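Local coordinates for protein (2Z,6E)-hedycaryol synthase (Kitasatospora setae, PDB 4MC3) that converts (2E,6E)-farnesyl diphosphate and water into (2Z,6E)-hedycaryol and diphosphate by a magnesium-dependent 1,11-cyclization, at residues E5-Y10 with Q256-V261; R174-V179 with K208-G213; A218-V223 with G305-H310. All blocks are in the same frame, centred on the assembly; numbering follows the deposited sequence.

Interaction 1 of 3, residues E5-Y10 with Q256-V261; sequences EIPDFY and QVAVLV
Pro7 and Phe9 lean from the N-terminal loop against one flank of helix 250-282, where Ala258 and Val261, one turn apart, receive them. The two loop residues meet the helix in different ways. The pyrrolidine of Pro7 comes forward through CG, which rests 3.9 Å from Ala258 CB, while its CB lies 3.8 Å above the plane of the Phe9 ring, toward the rim. The proline is therefore wedged against both the alanine methyl and an aromatic face. Phe9 meets Val261 through CD1 and CE1, each 4.1 Å from Val261 CG1, which lies obliquely to the ring. Its CE1 also comes within 4.5 Å of Ala258 CA, which sits at the ring edge near its plane. With CG anti to the carbonyl carbon (chi1 -67°), the ring is carried from the extended loop to the helix, crossing the Val261 side chain at about a right angle. The inverse gamma turn centred on Asp8, closed by a weak bond from Phe9 N to Pro7 O, brings the Pro7 ring and the Phe9 ring to the same helix, while Asp8 itself remains exposed. The residue types fit: the small Ala258 admits the loop closely, the rigid proline holds its backbone, and the branched Val261 fills space on two fronts, since it also packs on His216 and Leu219 of helix 204-225. Apolar packing alone joins the two segments here. The arrangement is that of an N-terminal segment laid across the outside of the all-helical alpha domain of a class I terpene cyclase.

Interaction 2 of 3, residues R174-V179 with K208-G213; sequences RRMYSV and KLRRAG. With 28U ((3R,6E)-3,7,11-trimethyldodeca-1,6,10-trien-3-ol), chain B.
Met176 presses its thioether onto the start of the Arg211 side chain, and this is the tight part of the contact. SD stands 3.8 Å from Arg211 CG, and CE lies at the same 3.8 Å from Arg211 CA. The chain bends at its last torsion (chi3 -72°), which lays the methyl against the helix backbone, and the two side chains cross at about a right angle. Methionine suits the place because it is apolar yet flexible; its CG also sits over the rim of one face of the Tyr177 ring. With only an alanine methyl at this position, Arg211 CB and CG would probably lose their apolar neighbour and a gap would open between the helices. The outer side is looser: the extended side chain of Arg211, a partly exposed residue, runs on to a guanidinium salt-bridged through NH1 to Asp173. Arg210, by contrast, is buried, its NH2 bonded to Arg201 O. On another side of helix 168-178, Arg175, probably a substrate-binding residue, donates from NH1 to Ser178 OG at 3.3 Å. Ser178 and Val179 line the nerolidol pocket, where this helix gives way to helix 181-188, the helix break characteristic of class I terpene cyclases.

Interaction 3 of 3, residues A218-V223 with G305-H310; sequences ALVNDV and GQLVWH. With 28U ((3R,6E)-3,7,11-trimethyldodeca-1,6,10-trien-3-ol), chain B.
Asn221 and His310 join the NSE motif of a class I terpene cyclase, borne on helix 204-225, to the C-terminal end of helix 286-309. Asn221 can be followed outward. CB lies alongside the imidazole, 3.6 Å from His310 NE2; from it CG leaves anti to the backbone N (chi1 176°), which swings the amide toward the ring nitrogen. CG is next, 3.7 Å from the same His310 NE2, and the amide plane it carries stands 79° from that of the ring. At the tip, ND2 donates to His310 NE2 in a nearly straight bond of 2.9 Å (168°); the acceptor lies close to the amide plane, but the amide nitrogen is tilted well out of the imidazole plane. As in relatives, Asn221 probably binds the third magnesium ion together with Ser225 and Glu229. An asparagine suits such a place because one amide offers a donor to the histidine and probably leaves its oxygen for the metal. The ring has neighbours over both faces, each toward the rim: Trp309 CE3 lies 3.7 Å above one face of His310, and Asn221 CA makes a CH-pi contact with the other, 4.2 Å from the centroid. Away from the polar pair, Val220 CG1 meets Leu307 CD1 at 3.7 Å, two branched apolar chains crossing at about a right angle, and Phe9 and Val11 add to the cover of Leu307. Nerolidol lies beside this arrangement. Gln306, Trp309, His310 and Asn221 all border it, with Trp309 CZ3 3.8 Å from C5 of the ligand. The nerolidol oxygen O16 sits at the edge of the imidazole, near its plane, and 3.6 Å from Asn221 ND2.

Interactions 2 and 3 both use helix 204-225, and interaction 1 leans on it through helix 250-282 and through Ile6 of the loop. Interactions 1 and 3 have centres 11 Å apart and touch, as where Phe9 CB packs 3.7 Å from Leu307 CD1. Interactions 2 and 3, about 13 Å apart between centres, are tied by the salt bridge from Arg175 NH2 to Asp222 OD1. Interactions 1 and 2, centres about 17 Å apart, do not touch. In sequence, interaction 2 lies wholly between the segments of interaction 1, whereas interactions 1 and 3 interleave. The pocket-lining helix 204-225 and the end of helix 286-309 are thus backed from outside by the N-terminal loop and helix 250-282.

Interaction 1 of 3, residues E5-Y10 with Q256-V261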
loop_
_atom_site.group_PDB
_atom_site.type_symbol
_atom_site.label_atom_id
_atom_site.label_comp_id
_atom_site.label_asym_id
_atom_site.label_seq_id
_atom_site.Cartn_x
_atom_site.Cartn_y
_atom_site.Cartn_z
ATOM N N GLU A 5 -0.400 -26.287 -4.781
ATOM C CA GLU A 5 -1.794 -25.948 -4.497
ATOM C C GLU A 5 -1.873 -24.663 -3.679
ATOM O O GLU A 5 -1.428 -24.612 -2.535
ATOM C CB GLU A 5 -2.469 -27.077 -3.724
ATOM C CG GLU A 5 -2.556 -28.377 -4.506
ATOM C CD GLU A 5 -3.073 -29.528 -3.670
ATOM O OE1 GLU A 5 -3.944 -29.300 -2.801
ATOM O OE2 GLU A 5 -2.607 -30.666 -3.889
ATOM N N ILE A 6 -2.436 -23.627 -4.288
ATOM C CA ILE A 6 -2.641 -22.341 -3.636
ATOM C C ILE A 6 -3.504 -22.530 -2.401
ATOM O O ILE A 6 -4.570 -23.100 -2.504
ATOM C CB ILE A 6 -3.378 -21.363 -4.580
ATOM C CG1 ILE A 6 -2.466 -20.925 -5.729
ATOM C CG2 ILE A 6 -3.899 -20.142 -3.825
ATOM C CD1 ILE A 6 -1.488 -19.831 -5.359
ATOM N N PRO A 7 -3.062 -22.030 -1.236
ATOM C CA PRO A 7 -3.907 -22.154 -0.046
ATOM C C PRO A 7 -5.314 -21.559 -0.243
ATOM O O PRO A 7 -5.517 -20.671 -1.075
ATOM C CB PRO A 7 -3.135 -21.377 1.028
ATOM C CG PRO A 7 -1.717 -21.407 0.564
ATOM C CD PRO A 7 -1.787 -21.345 -0.935
ATOM N N ASP A 8 -6.275 -22.069 0.512
ATOM C CA ASP A 8 -7.648 -21.576 0.437
ATOM C C ASP A 8 -7.749 -20.471 1.459
ATOM O O ASP A 8 -8.306 -20.648 2.526
ATOM C CB ASP A 8 -8.677 -22.692 0.719
ATOM C CG ASP A 8 -9.091 -23.431 -0.536
ATOM O OD1 ASP A 8 -9.781 -22.815 -1.381
ATOM O OD2 ASP A 8 -8.732 -24.625 -0.674
ATOM N N PHE A 9 -7.188 -19.319 1.127
ATOM C CA PHE A 9 -7.071 -18.240 2.098
ATOM C C PHE A 9 -8.456 -17.799 2.443
ATOM O O PHE A 9 -9.272 -17.615 1.542
ATOM C CB PHE A 9 -6.341 -17.035 1.501
ATOM C CG PHE A 9 -4.891 -17.275 1.197
ATOM C CD1 PHE A 9 -3.980 -17.501 2.217
ATOM C CD2 PHE A 9 -4.419 -17.212 -0.116
ATOM C CE1 PHE A 9 -2.628 -17.673 1.932
ATOM C CE2 PHE A 9 -3.072 -17.389 -0.393
ATOM C CZ PHE A 9 -2.179 -17.607 0.638
ATOM N N TYR A 10 -8.713 -17.636 3.735
ATOM C CA TYR A 10 -9.996 -17.149 4.200
ATOM C C TYR A 10 -9.803 -15.920 5.079
ATOM O O TYR A 10 -8.938 -15.884 5.963
ATOM C CB TYR A 10 -10.757 -18.246 4.980
ATOM C CG TYR A 10 -12.015 -17.715 5.658
ATOM C CD1 TYR A 10 -13.207 -17.546 4.928
ATOM C CD2 TYR A 10 -12.008 -17.325 7.009
ATOM C CE1 TYR A 10 -14.343 -17.023 5.530
ATOM C CE2 TYR A 10 -13.153 -16.811 7.618
ATOM C CZ TYR A 10 -14.304 -16.654 6.873
ATOM O OH TYR A 10 -15.453 -16.155 7.464
ATOM N N GLN A 256 4.329 -22.841 4.612
ATOM C CA GLN A 256 4.912 -22.030 5.661
ATOM C C GLN A 256 4.526 -20.540 5.568
ATOM O O GLN A 256 4.317 -19.886 6.601
ATOM C CB GLN A 256 6.404 -22.222 5.682
ATOM C CG GLN A 256 6.737 -23.653 6.125
ATOM C CD GLN A 256 8.213 -23.942 6.103
ATOM O OE1 GLN A 256 8.738 -24.559 5.152
ATOM N NE2 GLN A 256 8.906 -23.459 7.117
ATOM N N VAL A 257 4.459 -20.012 4.344
ATOM C CA VAL A 257 3.961 -18.652 4.149
ATOM C C VAL A 257 2.470 -18.568 4.570
ATOM O O VAL A 257 2.071 -17.584 5.211
ATOM C CB VAL A 257 4.207 -18.135 2.721
ATOM C CG1 VAL A 257 3.482 -16.811 2.494
ATOM C CG2 VAL A 257 5.696 -18.005 2.448
ATOM N N ALA A 258 1.670 -19.598 4.252
ATOM C CA ALA A 258 0.261 -19.648 4.699
ATOM C C ALA A 258 0.159 -19.550 6.223
ATOM O O ALA A 258 -0.740 -18.899 6.765
ATOM C CB ALA A 258 -0.429 -20.923 4.202
ATOM N N VAL A 259 1.080 -20.174 6.945
ATOM C CA VAL A 259 1.068 -20.080 8.412
ATOM C C VAL A 259 1.369 -18.629 8.857
ATOM O O VAL A 259 0.752 -18.061 9.778
ATOM C CB VAL A 259 2.074 -21.065 9.023
ATOM C CG1 VAL A 259 2.300 -20.787 10.502
ATOM C CG2 VAL A 259 1.607 -22.503 8.786
ATOM N N LEU A 260 2.316 -18.015 8.181
ATOM C CA LEU A 260 2.640 -16.595 8.433
ATOM C C LEU A 260 1.468 -15.681 8.158
ATOM O O LEU A 260 1.244 -14.721 8.904
ATOM C CB LEU A 260 3.836 -16.113 7.605
ATOM C CG LEU A 260 5.133 -15.659 8.242
ATOM C CD1 LEU A 260 5.910 -14.875 7.199
ATOM C CD2 LEU A 260 4.918 -14.806 9.468
ATOM N N VAL A 261 0.792 -15.912 7.039
ATOM C CA VAL A 261 -0.411 -15.157 6.704
ATOM C C VAL A 261 -1.478 -15.276 7.797
ATOM O O VAL A 261 -2.098 -14.275 8.200
ATOM C CB VAL A 261 -0.989 -15.589 5.329
ATOM C CG1 VAL A 261 -2.358 -15.008 5.048
ATOM C CG2 VAL A 261 -0.062 -15.217 4.184
#

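Interaction 2 of 3, residues R174-V179 with K208-G213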
loop_
_atom_site.group_PDB
_atom_site.type_symbol
_atom_site.label_atom_id
_atom_site.label_comp_id
_atom_site.label_asym_id
_atom_site.label_seq_id
_atom_site.Cartn_x
_atom_site.Cartn_y
_atom_site.Cartn_z
ATOM N N ARG A 174 10.855 -4.444 4.998
ATOM C CA ARG A 174 10.756 -3.634 3.762
ATOM C C ARG A 174 9.481 -3.901 2.953
ATOM O O ARG A 174 8.876 -2.949 2.360
ATOM C CB ARG A 174 11.994 -3.699 2.913
ATOM C CG ARG A 174 12.189 -4.936 2.154
ATOM C CD ARG A 174 13.421 -4.747 1.240
ATOM N NE ARG A 174 13.717 -6.029 0.667
ATOM C CZ ARG A 174 14.470 -6.963 1.273
ATOM N NH1 ARG A 174 14.655 -8.124 0.685
ATOM N NH2 ARG A 174 15.036 -6.734 2.457
ATOM N N ARG A 175 8.995 -5.143 2.994
ATOM C CA ARG A 175 7.823 -5.537 2.248
ATOM C C ARG A 175 6.564 -4.801 2.732
ATOM O O ARG A 175 5.650 -4.528 1.940
ATOM C CB ARG A 175 7.609 -7.056 2.317
ATOM C CG ARG A 175 6.546 -7.567 1.419
ATOM C CD ARG A 175 6.821 -7.328 -0.028
ATOM N NE ARG A 175 5.872 -8.042 -0.859
ATOM C CZ ARG A 175 5.075 -7.479 -1.758
ATOM N NH1 ARG A 175 5.117 -6.159 -2.012
ATOM N NH2 ARG A 175 4.231 -8.241 -2.386
ATOM N N MET A 176 6.472 -4.512 4.028
ATOM C CA MET A 176 5.309 -3.765 4.538
ATOM C C MET A 176 5.226 -2.393 3.872
ATOM O O MET A 176 4.135 -1.864 3.762
ATOM C CB MET A 176 5.223 -3.646 6.038
ATOM C CG MET A 176 6.237 -2.833 6.697
ATOM S SD MET A 176 5.707 -2.297 8.395
ATOM C CE MET A 176 4.426 -1.067 8.254
ATOM N N TYR A 177 6.354 -1.830 3.471
ATOM C CA TYR A 177 6.345 -0.538 2.691
ATOM C C TYR A 177 6.262 -0.747 1.173
ATOM O O TYR A 177 5.599 0.045 0.483
ATOM C CB TYR A 177 7.537 0.300 3.080
ATOM C CG TYR A 177 7.478 0.676 4.531
ATOM C CD1 TYR A 177 6.520 1.557 5.027
ATOM C CD2 TYR A 177 8.370 0.116 5.446
ATOM C CE1 TYR A 177 6.464 1.863 6.380
ATOM C CE2 TYR A 177 8.302 0.415 6.786
ATOM C CZ TYR A 177 7.338 1.275 7.247
ATOM O OH TYR A 177 7.269 1.611 8.586
ATOM N N SER A 178 6.933 -1.743 0.584
ATOM C CA SER A 178 6.908 -1.958 -0.872
ATOM C C SER A 178 5.531 -2.338 -1.400
ATOM O O SER A 178 5.224 -2.057 -2.559
ATOM C CB SER A 178 7.970 -2.945 -1.344
ATOM O OG SER A 178 7.605 -4.296 -1.007
ATOM N N VAL A 179 4.678 -2.964 -0.577
ATOM C CA VAL A 179 3.306 -3.267 -0.980
ATOM C C VAL A 179 2.473 -1.988 -1.098
ATOM O O VAL A 179 1.381 -2.032 -1.630
ATOM C CB VAL A 179 2.702 -4.321 0.004
ATOM C CG1 VAL A 179 2.395 -3.740 1.368
ATOM C CG2 VAL A 179 1.490 -4.995 -0.595
ATOM N N LYS A 208 0.621 -1.712 14.890
ATOM C CA LYS A 208 0.559 -3.156 14.830
ATOM C C LYS A 208 -0.414 -3.570 13.763
ATOM O O LYS A 208 -0.178 -4.543 12.996
ATOM C CB LYS A 208 0.151 -3.691 16.200
ATOM C CG LYS A 208 -0.006 -5.212 16.341
ATOM C CD LYS A 208 -0.319 -5.524 17.806
ATOM C CE LYS A 208 -0.693 -6.978 18.015
ATOM N NZ LYS A 208 -0.836 -7.341 19.459
ATOM N N LEU A 209 -1.558 -2.889 13.732
ATOM C CA LEU A 209 -2.583 -3.158 12.704
ATOM C C LEU A 209 -2.061 -2.875 11.295
ATOM O O LEU A 209 -2.302 -3.685 10.370
ATOM C CB LEU A 209 -3.819 -2.257 12.988
ATOM C CG LEU A 209 -4.980 -2.339 11.983
ATOM C CD1 LEU A 209 -5.553 -3.728 11.880
ATOM C CD2 LEU A 209 -6.055 -1.332 12.376
ATOM N N ARG A 210 -1.427 -1.726 11.140
ATOM C CA ARG A 210 -0.913 -1.286 9.834
ATOM C C ARG A 210 0.123 -2.324 9.329
ATOM O O ARG A 210 0.068 -2.750 8.184
ATOM C CB ARG A 210 -0.265 0.101 9.964
ATOM C CG ARG A 210 0.391 0.692 8.724
ATOM C CD ARG A 210 1.044 2.055 8.931
ATOM N NE ARG A 210 0.025 3.004 9.342
ATOM C CZ ARG A 210 -0.109 3.571 10.564
ATOM N NH1 ARG A 210 0.763 3.407 11.520
ATOM N NH2 ARG A 210 -1.159 4.359 10.783
ATOM N N ARG A 211 1.061 -2.721 10.168
ATOM C CA ARG A 211 2.074 -3.686 9.766
ATOM C C ARG A 211 1.481 -5.027 9.430
ATOM O O ARG A 211 1.778 -5.612 8.359
ATOM C CB ARG A 211 3.166 -3.830 10.846
ATOM C CG ARG A 211 4.129 -4.983 10.513
ATOM C CD ARG A 211 5.236 -5.088 11.553
ATOM N NE ARG A 211 5.961 -6.333 11.341
ATOM C CZ ARG A 211 7.175 -6.477 10.817
ATOM N NH1 ARG A 211 7.899 -5.453 10.430
ATOM N NH2 ARG A 211 7.664 -7.708 10.728
ATOM N N ALA A 212 0.615 -5.559 10.290
ATOM C CA ALA A 212 0.046 -6.862 10.043
ATOM C C ALA A 212 -0.852 -6.890 8.849
ATOM O O ALA A 212 -0.853 -7.868 8.064
ATOM C CB ALA A 212 -0.685 -7.364 11.277
ATOM N N GLY A 213 -1.665 -5.842 8.665
ATOM C CA GLY A 213 -2.520 -5.789 7.515
ATOM C C GLY A 213 -1.705 -5.718 6.236
ATOM O O GLY A 213 -2.003 -6.403 5.228
HETATM C C4 28U B . -1.965 -5.169 -3.063
HETATM C C5 28U B . -2.333 -3.655 -5.059
HETATM C C6 28U B . -2.716 -2.243 -4.663
HETATM C C7 28U B . -2.288 -1.023 -5.428
HETATM C C8 28U B . -1.250 -0.871 -6.295
HETATM C C10 28U B . -0.378 -1.981 -6.827
HETATM C C13 28U B . 2.581 -1.031 -5.998
HETATM C C15 28U B . 3.076 -2.459 -5.870
HETATM O O16 28U B . -0.604 -5.424 -4.982
HETATM C C3 28U B . -1.241 -4.391 -4.191
HETATM C C2 28U B . -0.181 -3.484 -3.544
HETATM C C1 28U B . 0.639 -2.732 -4.323
HETATM C C9 28U B . -0.484 0.440 -6.338
HETATM C C11 28U B . 0.600 0.528 -5.213
HETATM C C12 28U B . 1.722 -0.515 -5.078
HETATM C C14 28U B . 2.771 -0.508 -7.411
#

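Interaction 3 of 3, residues A218-V223 with G305-H310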
loop_
_atom_site.group_PDB
_atom_site.type_symbol
_atom_site.label_atom_id
_atom_site.label_comp_id
_atom_site.label_asym_id
_atom_site.label_seq_id
_atom_site.Cartn_x
_atom_site.Cartn_y
_atom_site.Cartn_z
ATOM N N ALA A 218 0.609 -8.400 1.464
ATOM C CA ALA A 218 1.842 -8.651 0.716
ATOM C C ALA A 218 2.203 -10.102 0.606
ATOM O O ALA A 218 2.671 -10.539 -0.475
ATOM C CB ALA A 218 3.001 -7.915 1.324
ATOM N N LEU A 219 1.994 -10.863 1.675
ATOM C CA LEU A 219 2.360 -12.268 1.675
ATOM C C LEU A 219 1.400 -13.066 0.773
ATOM O O LEU A 219 1.824 -14.003 0.076
ATOM C CB LEU A 219 2.369 -12.827 3.086
ATOM C CG LEU A 219 3.528 -12.345 3.941
ATOM C CD1 LEU A 219 3.298 -12.619 5.394
ATOM C CD2 LEU A 219 4.847 -12.947 3.484
ATOM N N VAL A 220 0.119 -12.692 0.789
ATOM C CA VAL A 220 -0.832 -13.317 -0.145
ATOM C C VAL A 220 -0.378 -12.995 -1.573
ATOM O O VAL A 220 -0.333 -13.898 -2.431
ATOM C CB VAL A 220 -2.280 -12.861 0.148
ATOM C CG1 VAL A 220 -3.220 -13.192 -1.018
ATOM C CG2 VAL A 220 -2.711 -13.463 1.458
ATOM N N ASN A 221 -0.043 -11.730 -1.852
ATOM C CA ASN A 221 0.529 -11.304 -3.152
ATOM C C ASN A 221 1.740 -12.171 -3.522
ATOM O O ASN A 221 1.826 -12.630 -4.646
ATOM C CB ASN A 221 0.854 -9.798 -3.192
ATOM C CG ASN A 221 1.544 -9.346 -4.477
ATOM O OD1 ASN A 221 2.764 -9.471 -4.618
ATOM N ND2 ASN A 221 0.776 -8.766 -5.401
ATOM N N ASP A 222 2.631 -12.439 -2.575
ATOM C CA ASP A 222 3.839 -13.209 -2.841
ATOM C C ASP A 222 3.460 -14.619 -3.323
ATOM O O ASP A 222 4.069 -15.151 -4.250
ATOM C CB ASP A 222 4.743 -13.311 -1.603
ATOM C CG ASP A 222 5.526 -12.067 -1.299
ATOM O OD1 ASP A 222 5.375 -11.021 -1.955
ATOM O OD2 ASP A 222 6.348 -12.137 -0.337
ATOM N N VAL A 223 2.485 -15.227 -2.669
ATOM C CA VAL A 223 2.065 -16.580 -3.035
ATOM C C VAL A 223 1.490 -16.623 -4.454
ATOM O O VAL A 223 1.820 -17.533 -5.242
ATOM C CB VAL A 223 1.078 -17.168 -2.012
ATOM C CG1 VAL A 223 0.476 -18.486 -2.492
ATOM C CG2 VAL A 223 1.753 -17.357 -0.649
ATOM N N GLY A 305 -10.488 -7.448 0.235
ATOM C CA GLY A 305 -10.487 -6.897 -1.116
ATOM C C GLY A 305 -9.257 -7.268 -1.876
ATOM O O GLY A 305 -9.327 -7.554 -3.076
ATOM N N GLN A 306 -8.097 -7.221 -1.207
ATOM C CA GLN A 306 -6.878 -7.470 -1.956
ATOM C C GLN A 306 -6.691 -8.970 -2.228
ATOM O O GLN A 306 -6.067 -9.355 -3.215
ATOM C CB GLN A 306 -5.637 -6.855 -1.284
ATOM C CG GLN A 306 -5.731 -5.357 -1.047
ATOM C CD GLN A 306 -6.010 -4.535 -2.314
ATOM O OE1 GLN A 306 -5.522 -4.850 -3.345
ATOM N NE2 GLN A 306 -6.741 -3.434 -2.182
ATOM N N LEU A 307 -7.247 -9.818 -1.360
ATOM C CA LEU A 307 -7.259 -11.255 -1.615
ATOM C C LEU A 307 -8.079 -11.562 -2.861
ATOM O O LEU A 307 -7.656 -12.321 -3.741
ATOM C CB LEU A 307 -7.806 -12.020 -0.406
ATOM C CG LEU A 307 -8.066 -13.516 -0.573
ATOM C CD1 LEU A 307 -6.746 -14.224 -0.867
ATOM C CD2 LEU A 307 -8.741 -14.040 0.687
ATOM N N VAL A 308 -9.236 -10.942 -2.954
ATOM C CA VAL A 308 -10.120 -11.140 -4.089
ATOM C C VAL A 308 -9.528 -10.551 -5.375
ATOM O O VAL A 308 -9.651 -11.149 -6.471
ATOM C CB VAL A 308 -11.508 -10.555 -3.740
ATOM C CG1 VAL A 308 -12.386 -10.476 -4.956
ATOM C CG2 VAL A 308 -12.142 -11.393 -2.629
ATOM N N TRP A 309 -8.866 -9.401 -5.260
ATOM C CA TRP A 309 -8.161 -8.800 -6.391
ATOM C C TRP A 309 -7.074 -9.754 -6.918
ATOM O O TRP A 309 -6.918 -9.894 -8.133
ATOM C CB TRP A 309 -7.569 -7.445 -5.976
ATOM C CG TRP A 309 -7.049 -6.576 -7.134
ATOM C CD1 TRP A 309 -7.800 -5.842 -8.020
ATOM C CD2 TRP A 309 -5.680 -6.338 -7.479
ATOM N NE1 TRP A 309 -6.972 -5.183 -8.914
ATOM C CE2 TRP A 309 -5.670 -5.475 -8.602
ATOM C CE3 TRP A 309 -4.459 -6.790 -6.963
ATOM C CZ2 TRP A 309 -4.487 -5.046 -9.205
ATOM C CZ3 TRP A 309 -3.284 -6.362 -7.565
ATOM C CH2 TRP A 309 -3.307 -5.497 -8.677
ATOM N N HIS A 310 -6.348 -10.433 -6.021
ATOM C CA HIS A 310 -5.425 -11.533 -6.420
ATOM C C HIS A 310 -6.201 -12.822 -6.631
ATOM O O HIS A 310 -5.617 -13.884 -6.849
ATOM C CB HIS A 310 -4.338 -11.785 -5.372
ATOM C CG HIS A 310 -3.498 -10.588 -5.076
ATOM N ND1 HIS A 310 -3.710 -9.786 -3.976
ATOM C CD2 HIS A 310 -2.456 -10.040 -5.747
ATOM C CE1 HIS A 310 -2.832 -8.802 -3.971
ATOM N NE2 HIS A 310 -2.075 -8.920 -5.048
HETATM C C4 28U B . -1.965 -5.169 -3.063
HETATM C C5 28U B . -2.333 -3.655 -5.059
HETATM C C6 28U B . -2.716 -2.243 -4.663
HETATM C C7 28U B . -2.288 -1.023 -5.428
HETATM C C8 28U B . -1.250 -0.871 -6.295
HETATM C C10 28U B . -0.378 -1.981 -6.827
HETATM C C13 28U B . 2.581 -1.031 -5.998
HETATM C C15 28U B . 3.076 -2.459 -5.870
HETATM O O16 28U B . -0.604 -5.424 -4.982
HETATM C C3 28U B . -1.241 -4.391 -4.191
HETATM C C2 28U B . -0.181 -3.484 -3.544
HETATM C C1 28U B . 0.639 -2.732 -4.323
HETATM C C9 28U B . -0.484 0.440 -6.338
HETATM C C11 28U B . 0.600 0.528 -5.213
HETATM C C12 28U B . 1.722 -0.515 -5.078
HETATM C C14 28U B . 2.771 -0.508 -7.411
#